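Local structure of GCN5-related N-acetyltransferase (Sphaerobacter thermophilus, 3TT2) at residues D11-R16 / P93-M98; W107-I112 / H145-V150; E207-L210 / E216-D219; G262-L267 / P296-R301. The protein probably transfers acyl groups, most likely from acyl-coenzyme A, to a substrate that is not established. All coordinates share one frame; numbering follows the deposited sequence.

Interaction 1 of 4, residues D11-R16 / P93-M98; sequences DRFIAR and PRFRGM
Phe95 and Met98 both reach Phe13, which stands just ahead of the edge strand 14-16. The sequence from Arg94 onward fits the R/Q-x-x-G-x-G/A loop of the GNAT fold, which in relatives holds the pyrophosphate of acetyl-coenzyme A. It links strand 84-91 to helix 100-115. Arg94 comes first and lays its CG over one face of the Phe95 ring, 3.5 Å above the centre. The opposite face of Phe95 takes the edge of Phe13. This is a T-shaped pair, with centroids 5.7 Å apart and planes at 85°. The closest atoms are Phe13 CZ and Phe95 CE1, at 4.2 Å. In Phe95, CG lies anti to the carbonyl carbon (chi1 -64°), which sends the ring toward Phe13. Ala66 and Ala72 touch both rings. Arg96 NE pairs with the sulfonate of a bound buffer molecule, and its NH1 bonds to Val91 O, consistent with a phosphate site. Phe95 to Met98 form a type II beta turn. Gly97 supplies its positive phi of 81°, and a weak bond from Met98 N to Phe95 O closes it. Met98 is modelled as selenomethionine. Its chain is extended at chi2 and bends at chi3, and its methyl CE comes obliquely to the Phe13 ring, 4.2 Å from CE1.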
# COMPACT_ATOMS: atom_id res chain seq x y z
N ASP A 11 -28.57 18.81 3.82
CA ASP A 11 -29.86 18.20 3.49
C ASP A 11 -29.86 17.50 2.13
O ASP A 11 -30.27 16.34 2.01
CB ASP A 11 -30.92 19.30 3.48
CG ASP A 11 -30.44 20.55 2.79
OD1 ASP A 11 -29.24 20.58 2.41
OD2 ASP A 11 -31.23 21.50 2.62
N ARG A 12 -29.36 18.20 1.13
CA ARG A 12 -29.48 17.74 -0.24
C ARG A 12 -28.58 16.55 -0.53
O ARG A 12 -28.62 15.97 -1.62
CB ARG A 12 -29.18 18.90 -1.20
CG ARG A 12 -30.13 20.08 -1.03
CD ARG A 12 -29.64 21.30 -1.81
NE ARG A 12 -30.59 22.41 -1.77
CZ ARG A 12 -30.56 23.39 -0.87
NH1 ARG A 12 -29.62 23.41 0.06
NH2 ARG A 12 -31.46 24.37 -0.92
N PHE A 13 -27.75 16.17 0.44
CA PHE A 13 -26.77 15.11 0.26
C PHE A 13 -27.16 13.75 0.86
O PHE A 13 -27.51 13.64 2.04
CB PHE A 13 -25.40 15.55 0.78
CG PHE A 13 -24.77 16.62 -0.05
CD1 PHE A 13 -25.12 17.95 0.11
CD2 PHE A 13 -23.83 16.29 -1.02
CE1 PHE A 13 -24.54 18.93 -0.66
CE2 PHE A 13 -23.25 17.26 -1.80
CZ PHE A 13 -23.61 18.58 -1.62
N ILE A 14 -27.07 12.72 0.02
CA ILE A 14 -27.45 11.36 0.39
C ILE A 14 -26.21 10.49 0.47
O ILE A 14 -25.41 10.44 -0.46
CB ILE A 14 -28.45 10.76 -0.63
CG1 ILE A 14 -29.90 10.94 -0.15
CG2 ILE A 14 -28.16 9.27 -0.89
CD1 ILE A 14 -30.38 12.38 -0.01
N ALA A 15 -26.05 9.83 1.60
CA ALA A 15 -24.96 8.89 1.77
C ALA A 15 -25.52 7.49 1.60
O ALA A 15 -26.58 7.17 2.13
CB ALA A 15 -24.34 9.05 3.14
N ARG A 16 -24.82 6.65 0.84
CA ARG A 16 -25.33 5.33 0.51
C ARG A 16 -24.18 4.40 0.15
O ARG A 16 -23.10 4.86 -0.20
CB ARG A 16 -26.33 5.45 -0.66
CG ARG A 16 -25.93 4.69 -1.91
CD ARG A 16 -26.92 4.86 -3.03
NE ARG A 16 -26.43 5.77 -4.06
CZ ARG A 16 -25.65 5.39 -5.08
NH1 ARG A 16 -25.29 4.11 -5.19
NH2 ARG A 16 -25.24 6.27 -5.97
N PRO A 93 -13.06 18.48 -5.03
CA PRO A 93 -12.43 19.78 -4.77
C PRO A 93 -13.40 20.97 -4.74
O PRO A 93 -13.05 22.03 -4.22
CB PRO A 93 -11.43 19.93 -5.92
CG PRO A 93 -11.09 18.51 -6.29
CD PRO A 93 -12.36 17.73 -6.09
N ARG A 94 -14.59 20.80 -5.30
CA ARG A 94 -15.63 21.82 -5.23
C ARG A 94 -16.36 21.83 -3.89
O ARG A 94 -16.92 22.85 -3.46
CB ARG A 94 -16.63 21.59 -6.35
CG ARG A 94 -17.34 20.25 -6.24
CD ARG A 94 -18.31 20.04 -7.38
NE ARG A 94 -17.64 20.04 -8.67
CZ ARG A 94 -18.26 20.18 -9.83
NH1 ARG A 94 -17.57 20.17 -10.96
NH2 ARG A 94 -19.58 20.34 -9.85
N PHE A 95 -16.39 20.66 -3.24
CA PHE A 95 -17.18 20.47 -2.04
C PHE A 95 -16.41 20.65 -0.73
O PHE A 95 -16.96 20.43 0.35
CB PHE A 95 -17.88 19.11 -2.06
CG PHE A 95 -18.89 18.96 -3.17
CD1 PHE A 95 -19.86 19.92 -3.40
CD2 PHE A 95 -18.85 17.84 -3.99
CE1 PHE A 95 -20.78 19.77 -4.43
CE2 PHE A 95 -19.77 17.69 -5.02
CZ PHE A 95 -20.74 18.65 -5.24
N ARG A 96 -15.14 21.01 -0.82
CA ARG A 96 -14.31 21.20 0.38
C ARG A 96 -14.84 22.34 1.28
O ARG A 96 -15.33 23.36 0.77
CB ARG A 96 -12.84 21.45 0.01
CG ARG A 96 -12.39 20.86 -1.34
CD ARG A 96 -11.84 19.43 -1.25
NE ARG A 96 -10.38 19.35 -1.40
CZ ARG A 96 -9.72 18.42 -2.09
NH1 ARG A 96 -10.37 17.46 -2.74
NH2 ARG A 96 -8.39 18.44 -2.15
N GLY A 97 -14.74 22.16 2.59
CA GLY A 97 -15.18 23.18 3.53
C GLY A 97 -16.67 23.16 3.76
O GLY A 97 -17.26 24.14 4.23
N MSE A 98 -17.31 22.07 3.36
CA MSE A 98 -18.74 21.87 3.64
C MSE A 98 -19.06 20.98 4.84
O MSE A 98 -20.23 20.73 5.14
CB MSE A 98 -19.47 21.39 2.40
CG MSE A 98 -19.33 22.32 1.22
SE MSE A 98 -20.55 21.84 -0.20
CE MSE A 98 -22.23 22.22 0.71

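Interaction 2 of 4, residues W107-I112 / H145-V150; sequences WGEEWI and HGYRPV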
# COMPACT_ATOMS: atom_id res chain seq x y z
N TRP A 107 -17.38 8.75 9.94
CA TRP A 107 -17.91 7.51 9.37
C TRP A 107 -16.96 6.33 9.59
O TRP A 107 -17.38 5.23 9.98
CB TRP A 107 -18.15 7.66 7.86
CG TRP A 107 -18.58 6.38 7.20
CD1 TRP A 107 -19.83 5.85 7.19
CD2 TRP A 107 -17.75 5.45 6.46
NE1 TRP A 107 -19.85 4.66 6.49
CE2 TRP A 107 -18.58 4.40 6.04
CE3 TRP A 107 -16.39 5.43 6.12
CZ2 TRP A 107 -18.11 3.32 5.29
CZ3 TRP A 107 -15.92 4.35 5.37
CH2 TRP A 107 -16.77 3.31 4.97
N GLY A 108 -15.69 6.56 9.33
CA GLY A 108 -14.68 5.55 9.51
C GLY A 108 -14.45 5.24 10.97
O GLY A 108 -14.24 4.09 11.34
N GLU A 109 -14.47 6.29 11.79
CA GLU A 109 -14.34 6.12 13.24
C GLU A 109 -15.51 5.32 13.78
O GLU A 109 -15.33 4.41 14.58
CB GLU A 109 -14.27 7.47 13.95
CG GLU A 109 -13.02 8.27 13.65
CD GLU A 109 -12.85 9.46 14.57
OE1 GLU A 109 -13.78 9.75 15.35
OE2 GLU A 109 -11.78 10.10 14.54
N GLU A 110 -16.71 5.65 13.34
CA GLU A 110 -17.88 4.93 13.80
C GLU A 110 -17.85 3.52 13.23
O GLU A 110 -18.44 2.62 13.80
CB GLU A 110 -19.18 5.66 13.42
CG GLU A 110 -19.66 5.38 12.01
CD GLU A 110 -21.19 5.44 11.87
OE1 GLU A 110 -21.87 5.73 12.88
OE2 GLU A 110 -21.69 5.19 10.75
N TRP A 111 -17.15 3.32 12.11
CA TRP A 111 -17.09 1.99 11.51
C TRP A 111 -16.45 1.01 12.48
O TRP A 111 -17.05 -0.02 12.79
CB TRP A 111 -16.31 2.00 10.19
CG TRP A 111 -16.43 0.69 9.43
CD1 TRP A 111 -17.30 0.41 8.42
CD2 TRP A 111 -15.64 -0.50 9.61
NE1 TRP A 111 -17.11 -0.87 7.97
CE2 TRP A 111 -16.10 -1.45 8.68
CE3 TRP A 111 -14.59 -0.85 10.48
CZ2 TRP A 111 -15.56 -2.73 8.60
CZ3 TRP A 111 -14.05 -2.13 10.39
CH2 TRP A 111 -14.53 -3.05 9.46
N ILE A 112 -15.25 1.34 12.95
CA ILE A 112 -14.54 0.46 13.88
C ILE A 112 -15.20 0.40 15.26
O ILE A 112 -15.21 -0.64 15.89
CB ILE A 112 -13.04 0.82 14.03
CG1 ILE A 112 -12.33 -0.27 14.83
CG2 ILE A 112 -12.87 2.15 14.74
CD1 ILE A 112 -12.59 -1.67 14.31
N HIS A 145 -8.96 16.69 13.89
CA HIS A 145 -9.66 15.50 14.37
C HIS A 145 -8.87 14.59 15.27
O HIS A 145 -9.33 13.52 15.62
CB HIS A 145 -10.28 14.71 13.23
CG HIS A 145 -11.48 15.38 12.64
ND1 HIS A 145 -12.48 15.89 13.43
CD2 HIS A 145 -11.81 15.66 11.36
CE1 HIS A 145 -13.40 16.44 12.65
NE2 HIS A 145 -13.02 16.31 11.40
N GLY A 146 -7.66 15.02 15.62
CA GLY A 146 -6.88 14.33 16.62
C GLY A 146 -5.96 13.28 16.04
O GLY A 146 -5.31 12.54 16.78
N TYR A 147 -5.91 13.22 14.71
CA TYR A 147 -5.02 12.29 14.03
C TYR A 147 -3.63 12.89 13.94
O TYR A 147 -3.45 14.03 13.51
CB TYR A 147 -5.53 11.99 12.63
CG TYR A 147 -6.79 11.16 12.60
CD1 TYR A 147 -8.03 11.69 12.98
CD2 TYR A 147 -6.76 9.85 12.16
CE1 TYR A 147 -9.17 10.92 12.94
CE2 TYR A 147 -7.89 9.08 12.11
CZ TYR A 147 -9.09 9.61 12.50
OH TYR A 147 -10.20 8.82 12.44
N ARG A 148 -2.62 12.11 14.30
CA ARG A 148 -1.29 12.65 14.42
C ARG A 148 -0.29 11.89 13.53
O ARG A 148 -0.42 10.67 13.34
CB ARG A 148 -0.86 12.53 15.88
CG ARG A 148 -1.29 13.70 16.85
CD ARG A 148 -1.00 13.19 18.43
NE ARG A 148 -1.68 14.12 19.39
CZ ARG A 148 -1.44 14.10 20.72
NH1 ARG A 148 -0.54 13.17 21.24
NH2 ARG A 148 -2.04 15.03 21.58
N PRO A 149 0.69 12.62 12.98
CA PRO A 149 1.71 12.09 12.07
C PRO A 149 2.58 11.05 12.73
O PRO A 149 3.12 11.30 13.81
CB PRO A 149 2.54 13.31 11.71
CG PRO A 149 1.58 14.45 11.84
CD PRO A 149 0.75 14.09 13.05
N VAL A 150 2.70 9.91 12.07
CA VAL A 150 3.37 8.72 12.59
C VAL A 150 4.63 8.46 11.78
O VAL A 150 5.73 8.43 12.30
CB VAL A 150 2.42 7.51 12.54
CG1 VAL A 150 3.16 6.24 12.82
CG2 VAL A 150 1.30 7.71 13.52
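Glu109 meets Tyr147 inside the domain, its carboxylate coming from one direction and the phenol from the other. CB leaves the helix toward the segment 145-150. CG lies anti to the carbonyl carbon (chi1 -67°), and the chain runs on extended, which carries the acid group across to the ring. CG passes beside the phenol oxygen, 3.1 Å from Tyr147 OH. Glu109 CD follows, 3.5 Å from Tyr147 OH. At the tip, OE2 accepts the hydrogen bond from Tyr147 OH at 2.9 Å, through its anti lone pair. OE2 also sits at the ring edge near CE1, and the carboxylate and ring planes are 25° apart. The bond joins helix 100-115 of the GNAT fold to the turn between helix 136-144 and strand 148-159. Gly146 ends helix 136-144 in a Schellman motif, its phi of 92° positive. OE2 has a second partner, Lys315 NZ of strand 305-316, in a salt bridge. With an alanine in place of Glu109, Tyr147 OH is likely to lose this acceptor and Lys315 NZ its carboxylate partner. Lys315 NZ also bonds to His145 O, which lies 4.3 Å from Glu109 OE2, while the ring of His145 turns to Thr102 and bonds to its OG1 through NE2.

Interaction 3 of 4, residues E207-L210 / E216-D219; sequences ERWL and ERKD
Arg217 folds back onto the last turn of helix 206-213 and grips the carbonyl of Leu210. The polar part is one hydrogen bond, from Arg217 NH2 to Leu210 O at 2.7 Å, with an angle of 152° at the hydrogen. The oxygen lies in the guanidinium plane, at its edge. The donor is tilted 21° from the carbonyl plane. Arg217 NE bonds to Thr213 OG1, so two N-H groups of one side chain hold the end of the helix. NH1 makes a long, weak ion pair with Glu184. The bend at chi3 (-78°) turns the guanidinium toward these partners. The rest is van der Waals packing. Leu210 CD2 rests over one face of the guanidinium, 3.7 Å above its plane and offset toward the rim. Trp209 CH2 comes obliquely to Arg217 CD at 4.4 Å. A methionine in place of Arg217 would probably leave Leu210 O and Thr213 OG1 without these N-H donors, and the loop less firmly tied to the helix. This is a local, short-range link in the second GNAT-family region of the chain. Beyond it, Trp209 packs on Tyr188 of helix 184-194. Arg217 also touches Trp223 of strand 223-228, and Asp219 forms a salt bridge to Arg278 at the far end of helix 263-278.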
# COMPACT_ATOMS: atom_id res chain seq x y z
N GLU A 207 0.32 -20.63 6.05
CA GLU A 207 -0.85 -20.87 5.22
C GLU A 207 -1.45 -19.55 4.72
O GLU A 207 -1.87 -19.46 3.57
CB GLU A 207 -1.89 -21.71 5.96
CG GLU A 207 -1.39 -23.11 6.29
CD GLU A 207 -0.46 -23.14 7.51
OE1 GLU A 207 -0.67 -22.32 8.43
OE2 GLU A 207 0.46 -23.99 7.55
N ARG A 208 -1.46 -18.54 5.59
CA ARG A 208 -1.93 -17.21 5.22
C ARG A 208 -1.10 -16.66 4.06
O ARG A 208 -1.63 -16.16 3.08
CB ARG A 208 -1.82 -16.25 6.40
CG ARG A 208 -3.02 -16.24 7.35
CD ARG A 208 -2.66 -15.61 8.69
NE ARG A 208 -3.83 -15.38 9.54
CZ ARG A 208 -4.41 -16.32 10.30
NH1 ARG A 208 -3.93 -17.55 10.31
NH2 ARG A 208 -5.47 -16.01 11.03
N TRP A 209 0.22 -16.78 4.19
CA TRP A 209 1.12 -16.31 3.17
C TRP A 209 0.88 -17.03 1.85
O TRP A 209 0.87 -16.41 0.79
CB TRP A 209 2.55 -16.48 3.63
CG TRP A 209 3.56 -16.05 2.64
CD1 TRP A 209 3.99 -14.78 2.40
CD2 TRP A 209 4.30 -16.89 1.74
NE1 TRP A 209 4.94 -14.77 1.41
CE2 TRP A 209 5.14 -16.06 0.99
CE3 TRP A 209 4.32 -18.26 1.51
CZ2 TRP A 209 6.00 -16.56 0.02
CZ3 TRP A 209 5.17 -18.76 0.54
CH2 TRP A 209 6.00 -17.91 -0.19
N LEU A 210 0.68 -18.34 1.93
CA LEU A 210 0.36 -19.15 0.74
C LEU A 210 -0.87 -18.67 -0.01
O LEU A 210 -0.87 -18.64 -1.23
CB LEU A 210 0.14 -20.61 1.13
CG LEU A 210 1.38 -21.47 1.35
CD1 LEU A 210 0.98 -22.93 1.38
CD2 LEU A 210 2.44 -21.20 0.28
N GLU A 216 0.42 -14.62 -7.38
CA GLU A 216 1.76 -14.17 -7.78
C GLU A 216 2.80 -15.28 -8.00
O GLU A 216 3.81 -15.06 -8.67
CB GLU A 216 2.32 -13.17 -6.77
CG GLU A 216 1.31 -12.21 -6.19
CD GLU A 216 1.82 -11.55 -4.94
OE1 GLU A 216 1.00 -11.29 -4.03
OE2 GLU A 216 3.05 -11.30 -4.85
N ARG A 217 2.56 -16.45 -7.41
CA ARG A 217 3.47 -17.59 -7.55
C ARG A 217 3.25 -18.39 -8.83
O ARG A 217 4.01 -19.32 -9.14
CB ARG A 217 3.38 -18.51 -6.33
CG ARG A 217 3.89 -17.86 -5.08
CD ARG A 217 3.87 -18.80 -3.91
NE ARG A 217 2.54 -18.96 -3.34
CZ ARG A 217 1.86 -20.10 -3.36
NH1 ARG A 217 2.40 -21.17 -3.93
NH2 ARG A 217 0.66 -20.19 -2.81
N LYS A 218 2.20 -18.03 -9.58
CA LYS A 218 1.95 -18.56 -10.91
C LYS A 218 2.77 -17.75 -11.93
O LYS A 218 2.68 -17.99 -13.14
CB LYS A 218 0.46 -18.50 -11.25
CG LYS A 218 -0.42 -19.37 -10.35
CD LYS A 218 -1.89 -19.41 -10.80
CE LYS A 218 -2.52 -18.01 -10.87
NZ LYS A 218 -3.98 -18.01 -11.19
N ASP A 219 3.55 -16.79 -11.43
CA ASP A 219 4.43 -15.93 -12.23
C ASP A 219 5.77 -15.76 -11.50
O ASP A 219 6.12 -14.65 -11.10
CB ASP A 219 3.78 -14.57 -12.37
CG ASP A 219 4.40 -13.73 -13.46
OD1 ASP A 219 5.49 -14.08 -13.98
OD2 ASP A 219 3.78 -12.69 -13.80

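Interaction 4 of 4, residues G262-L267 / P296-R301; sequences GIALAL and PRLYRR. With SO4 (sulfate ion), chain B.
Leu298 and Leu265 both set CG opposite their backbone N (chi1 168° and -172°), and this swings the branched end of each toward the other helix. Leu298 CD2 touches Ala264 CB at 3.7 Å. Leu298 CD1 lies along the backbone of Leu265, near its N, and 3.9 Å from its CB. Leu265 in turn extends past Leu298 and puts CD1 3.7 Å from Arg301 O. The contact is apolar, methyl against methyl and methyl against backbone. Helix 263-267 and the weakly bonded helix 297-301 run at 35° to each other, with axes 9.7 Å apart. Leu298 CD2 also lies over one face of the Tyr299 ring, toward its rim. Gly262 is the N-cap of helix 263-278, the helix that in GNAT relatives directs its start at the coenzyme A pyrophosphate. A sulfate, probably from the crystallisation liquor, sits there, consistent with such an anion site. Ala264 N gives a weak hydrogen bond to its O1 at 3.3 Å, and Gly260 N binds it as well. Around the contact, Ile263 and Leu267 pack on Ala226 of strand 223-228, and Tyr299 packs on Leu285 and Val287 of strand 282-290.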
# COMPACT_ATOMS: atom_id res chain seq x y z
N GLY A 262 25.26 -4.87 -0.17
CA GLY A 262 24.69 -4.35 -1.40
C GLY A 262 23.78 -5.36 -2.07
O GLY A 262 23.56 -5.29 -3.28
N ILE A 263 23.25 -6.30 -1.30
CA ILE A 263 22.35 -7.32 -1.82
C ILE A 263 20.97 -6.79 -2.29
O ILE A 263 20.41 -7.28 -3.27
CB ILE A 263 22.17 -8.46 -0.79
CG1 ILE A 263 23.44 -9.29 -0.67
CG2 ILE A 263 21.00 -9.36 -1.16
CD1 ILE A 263 23.50 -10.10 0.61
N ALA A 264 20.42 -5.81 -1.59
CA ALA A 264 19.12 -5.26 -1.96
C ALA A 264 19.22 -4.56 -3.32
O ALA A 264 18.37 -4.76 -4.18
CB ALA A 264 18.65 -4.30 -0.90
N LEU A 265 20.27 -3.77 -3.52
CA LEU A 265 20.52 -3.15 -4.81
C LEU A 265 20.66 -4.15 -5.96
O LEU A 265 20.09 -3.95 -7.03
CB LEU A 265 21.75 -2.26 -4.77
CG LEU A 265 21.94 -1.43 -6.03
CD1 LEU A 265 20.72 -0.60 -6.21
CD2 LEU A 265 23.17 -0.54 -5.91
N ALA A 266 21.40 -5.23 -5.75
CA ALA A 266 21.48 -6.29 -6.75
C ALA A 266 20.11 -6.89 -6.98
O ALA A 266 19.74 -7.14 -8.14
CB ALA A 266 22.44 -7.37 -6.32
N LEU A 267 19.36 -7.15 -5.91
CA LEU A 267 18.03 -7.74 -6.07
C LEU A 267 17.14 -6.85 -6.93
O LEU A 267 16.51 -7.32 -7.86
CB LEU A 267 17.34 -8.03 -4.74
CG LEU A 267 17.71 -9.39 -4.15
CD1 LEU A 267 17.16 -9.53 -2.73
CD2 LEU A 267 17.25 -10.52 -5.02
N PRO A 296 15.58 5.44 1.87
CA PRO A 296 16.94 4.90 1.87
C PRO A 296 17.63 5.16 0.55
O PRO A 296 16.98 5.04 -0.51
CB PRO A 296 16.69 3.41 2.00
CG PRO A 296 15.47 3.33 2.78
CD PRO A 296 14.60 4.43 2.28
N ARG A 297 18.92 5.47 0.60
CA ARG A 297 19.68 5.72 -0.63
C ARG A 297 19.57 4.53 -1.59
O ARG A 297 19.78 4.69 -2.78
CB ARG A 297 21.14 6.08 -0.33
CG ARG A 297 21.32 7.48 0.26
CD ARG A 297 22.79 7.84 0.36
NE ARG A 297 23.00 9.06 1.14
CZ ARG A 297 23.04 10.29 0.63
NH1 ARG A 297 22.88 10.47 -0.67
NH2 ARG A 297 23.24 11.33 1.42
N LEU A 298 19.18 3.37 -1.07
CA LEU A 298 18.99 2.17 -1.87
C LEU A 298 18.18 2.40 -3.14
O LEU A 298 18.55 1.93 -4.22
CB LEU A 298 18.24 1.13 -1.04
CG LEU A 298 17.72 -0.07 -1.82
CD1 LEU A 298 18.85 -0.84 -2.51
CD2 LEU A 298 16.90 -1.01 -0.95
N TYR A 299 17.08 3.12 -3.02
CA TYR A 299 16.07 3.17 -4.09
C TYR A 299 16.47 4.09 -5.23
O TYR A 299 16.34 3.75 -6.40
CB TYR A 299 14.70 3.50 -3.51
CG TYR A 299 14.27 2.43 -2.54
CD1 TYR A 299 13.65 1.27 -2.99
CD2 TYR A 299 14.56 2.53 -1.17
CE1 TYR A 299 13.29 0.27 -2.13
CE2 TYR A 299 14.21 1.51 -0.29
CZ TYR A 299 13.56 0.38 -0.78
OH TYR A 299 13.18 -0.65 0.04
N ARG A 300 17.01 5.25 -4.88
CA ARG A 300 17.53 6.15 -5.88
C ARG A 300 18.73 5.50 -6.60
O ARG A 300 18.87 5.58 -7.83
CB ARG A 300 17.86 7.49 -5.23
CG ARG A 300 18.66 8.42 -6.08
CD ARG A 300 18.55 9.83 -5.57
NE ARG A 300 19.39 10.73 -6.34
CZ ARG A 300 19.66 11.99 -6.00
NH1 ARG A 300 19.15 12.50 -4.88
NH2 ARG A 300 20.44 12.74 -6.78
N ARG A 301 19.57 4.81 -5.84
CA ARG A 301 20.69 4.06 -6.42
C ARG A 301 20.23 2.95 -7.35
O ARG A 301 20.99 2.54 -8.21
CB ARG A 301 21.60 3.49 -5.32
CG ARG A 301 22.50 4.54 -4.70
CD ARG A 301 23.45 3.95 -3.70
NE ARG A 301 24.28 4.98 -3.09
CZ ARG A 301 24.64 4.99 -1.80
NH1 ARG A 301 24.23 4.01 -0.99
NH2 ARG A 301 25.39 5.97 -1.33
S SO4 B . 21.24 -4.06 2.37
O1 SO4 B . 21.68 -5.07 1.42
O2 SO4 B . 21.40 -2.73 1.83
O3 SO4 B . 19.85 -4.28 2.76
O4 SO4 B . 22.10 -4.10 3.54

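How the interactions relate
Interactions 1 and 2 belong to the first GNAT-family region, and 3 and 4 to the second, on the other side of the chain's centre. Interaction 2 is the buried one and the only one carried by a carboxylate, whose charge is met by a lysine of strand 305-316. Interaction 1 is partly buried and rests on an edge-to-face ring pair and a selenomethionine methyl. Interaction 3 is also partly buried, but a guanidinium-to-carbonyl bond leads it. Interaction 4 is a surface contact of aliphatic groups. Segments 93-98 and 262-267 each lie beside the loop-to-helix junction of their GNAT region, near a bound anion. Interactions 1 and 2 reach the same sheet, their centres about 19 Å apart.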